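Local atomic coordinates of B-type Cna protein (Enterococcus faecium, PDB entry 6FWY), a protein that is of unknown function but, as a wall-anchored surface protein carrying a thioester domain, probably helps the bacterium attach covalently to host surfaces. Residues Tyr24-Val27 / Pro33-Trp36. Numbering follows the deposited sequence.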
ATOM      1  N   TYR A  24      -8.842  25.200  10.890  1.00 32.22           N
ATOM      2  CA  TYR A  24      -9.255  26.239   9.936  1.00 33.29           C
ATOM      3  C   TYR A  24     -10.755  26.205   9.608  1.00 32.28           C
ATOM      4  O   TYR A  24     -11.231  27.015   8.819  1.00 32.65           O
ATOM      5  CB  TYR A  24      -8.471  26.046   8.643  1.00 34.02           C
ATOM      6  CG  TYR A  24      -7.011  26.283   8.832  1.00 35.33           C
ATOM      7  CD1 TYR A  24      -6.177  25.252   9.237  1.00 34.83           C
ATOM      8  CD2 TYR A  24      -6.461  27.545   8.625  1.00 36.53           C
ATOM      9  CE1 TYR A  24      -4.827  25.475   9.441  1.00 36.25           C
ATOM     10  CE2 TYR A  24      -5.110  27.764   8.797  1.00 37.27           C
ATOM     11  CZ  TYR A  24      -4.304  26.720   9.191  1.00 37.28           C
ATOM     12  OH  TYR A  24      -2.976  26.966   9.375  1.00 39.03           O
ATOM     13  N   ILE A  25     -11.453  25.246  10.207  1.00 31.48           N
ATOM     14  CA  ILE A  25     -12.869  24.998  10.022  1.00 31.72           C
ATOM     15  C   ILE A  25     -13.465  24.641  11.372  1.00 31.59           C
ATOM     16  O   ILE A  25     -12.751  24.421  12.336  1.00 32.28           O
ATOM     17  CB  ILE A  25     -13.144  23.856   8.987  1.00 31.30           C
ATOM     18  CG1 ILE A  25     -12.595  22.501   9.436  1.00 30.78           C
ATOM     19  CG2 ILE A  25     -12.565  24.215   7.615  1.00 32.00           C
ATOM     20  CD1 ILE A  25     -13.512  21.645  10.278  1.00 30.50           C
ATOM     21  N   ARG A  26     -14.789  24.577  11.416  1.00 32.23           N
ATOM     22  CA  ARG A  26     -15.525  24.061  12.566  1.00 32.04           C
ATOM     23  C   ARG A  26     -16.536  23.069  12.016  1.00 32.24           C
ATOM     24  O   ARG A  26     -16.692  22.962  10.802  1.00 32.42           O
ATOM     25  CB  ARG A  26     -16.198  25.205  13.337  1.00 31.97           C
ATOM     26  CG  ARG A  26     -15.196  26.168  13.944  1.00 32.44           C
ATOM     27  CD  ARG A  26     -15.805  27.441  14.456  1.00 32.22           C
ATOM     28  NE  ARG A  26     -16.231  28.320  13.370  1.00 32.44           N
ATOM     29  CZ  ARG A  26     -17.031  29.385  13.525  1.00 32.07           C
ATOM     30  NH1 ARG A  26     -17.473  29.725  14.716  1.00 31.30           N
ATOM     31  NH2 ARG A  26     -17.360  30.119  12.472  1.00 32.01           N
ATOM     32  N   VAL A  27     -17.206  22.341  12.906  1.00 31.89           N
ATOM     33  CA  VAL A  27     -18.200  21.364  12.503  1.00 31.57           C
ATOM     34  C   VAL A  27     -19.441  21.480  13.380  1.00 32.27           C
ATOM     35  O   VAL A  27     -19.333  21.431  14.627  1.00 31.62           O
ATOM     36  CB  VAL A  27     -17.688  19.916  12.586  1.00 31.63           C
ATOM     37  CG1 VAL A  27     -18.739  18.932  12.097  1.00 31.53           C
ATOM     38  CG2 VAL A  27     -16.391  19.737  11.795  1.00 31.40           C
ATOM     39  N   PRO A  33     -23.198  23.076  17.840  1.00 34.81           N
ATOM     40  CA  PRO A  33     -22.926  23.884  16.666  1.00 34.13           C
ATOM     41  C   PRO A  33     -21.524  24.501  16.697  1.00 32.72           C
ATOM     42  O   PRO A  33     -21.046  24.865  17.763  1.00 31.95           O
ATOM     43  CB  PRO A  33     -24.020  24.979  16.699  1.00 35.37           C
ATOM     44  CG  PRO A  33     -24.975  24.565  17.760  1.00 36.44           C
ATOM     45  CD  PRO A  33     -24.228  23.680  18.696  1.00 35.81           C
ATOM     46  N   ASN A  34     -20.902  24.615  15.523  1.00 31.67           N
ATOM     47  CA  ASN A  34     -19.625  25.321  15.358  1.00 32.55           C
ATOM     48  C   ASN A  34     -18.498  24.779  16.275  1.00 32.49           C
ATOM     49  O   ASN A  34     -17.648  25.524  16.753  1.00 32.80           O
ATOM     50  CB  ASN A  34     -19.805  26.843  15.558  1.00 32.97           C
ATOM     51  CG  ASN A  34     -20.648  27.483  14.464  1.00 33.18           C
ATOM     52  OD1 ASN A  34     -20.528  27.148  13.304  1.00 32.78           O
ATOM     53  ND2 ASN A  34     -21.545  28.396  14.857  1.00 34.58           N
ATOM     54  N   GLU A  35     -18.501  23.467  16.509  1.00 32.43           N
ATOM     55  CA  GLU A  35     -17.510  22.820  17.362  1.00 33.22           C
ATOM     56  C   GLU A  35     -16.123  22.868  16.669  1.00 31.87           C
ATOM     57  O   GLU A  35     -16.014  22.606  15.470  1.00 30.07           O
ATOM     58  CB  GLU A  35     -17.913  21.376  17.621  1.00 33.95           C
ATOM     59  CG  GLU A  35     -16.987  20.636  18.556  1.00 35.25           C
ATOM     60  CD  GLU A  35     -17.421  19.211  18.852  1.00 36.21           C
ATOM     61  OE1 GLU A  35     -18.619  18.981  19.172  1.00 37.30           O
ATOM     62  OE2 GLU A  35     -16.543  18.310  18.831  1.00 37.51           O
ATOM     63  N   TRP A  36     -15.092  23.236  17.432  1.00 31.98           N
ATOM     64  CA  TRP A  36     -13.723  23.310  16.903  1.00 32.12           C
ATOM     65  C   TRP A  36     -13.174  21.900  16.692  1.00 30.70           C
ATOM     66  O   TRP A  36     -13.522  20.964  17.425  1.00 29.93           O
ATOM     67  CB  TRP A  36     -12.776  24.089  17.821  1.00 32.75           C
ATOM     68  CG  TRP A  36     -13.005  25.570  17.882  1.00 33.23           C
ATOM     69  CD1 TRP A  36     -14.180  26.255  17.601  1.00 33.65           C
ATOM     70  CD2 TRP A  36     -12.077  26.554  18.332  1.00 34.06           C
ATOM     71  NE1 TRP A  36     -14.010  27.594  17.828  1.00 33.62           N
ATOM     72  CE2 TRP A  36     -12.732  27.812  18.272  1.00 34.36           C
ATOM     73  CE3 TRP A  36     -10.746  26.506  18.767  1.00 34.57           C
ATOM     74  CZ2 TRP A  36     -12.090  29.010  18.629  1.00 35.13           C
ATOM     75  CZ3 TRP A  36     -10.110  27.704  19.119  1.00 35.37           C
ATOM     76  CH2 TRP A  36     -10.794  28.942  19.046  1.00 35.64           C
TER
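V27 and E35 form an antiparallel hydrogen-bonded pair, each backbone NH going to the other's carbonyl. V27 N reaches E35 O over 2.8 Å in the carbonyl plane. This bond is fairly straight, with an angle of 158° at the hydrogen. The return bond, E35 N to V27 O at 2.9 Å, is more bent, its donor lying above the carbonyl plane. N34, with positive phi, breaks the extended run just before this pair; its own backbone N is held by N28 OD1. The two segments belong to the beta hairpin of strands 26-29 and 32-44, at the surface and at one end of the elongated molecule, where strand 26-29 also pairs with strand 122-123. On the face carrying R26 and W36, contacts are made by the R26 side chain. Its aliphatic part runs past the indole, R26 CD lying 3.7 Å from W36 CD1. The guanidinium is turned 79° from the ring. A bend at chi3 brings the guanidinium against the N34 amide, the planes stacked 19° apart. N34 OD1 lies over the centre of the R26 guanidinium, 4.1 Å above its plane. R26 NH1 packs 3.8 Å from N34 CB, while R26 NH2 is hydrogen-bonded to S125 OG.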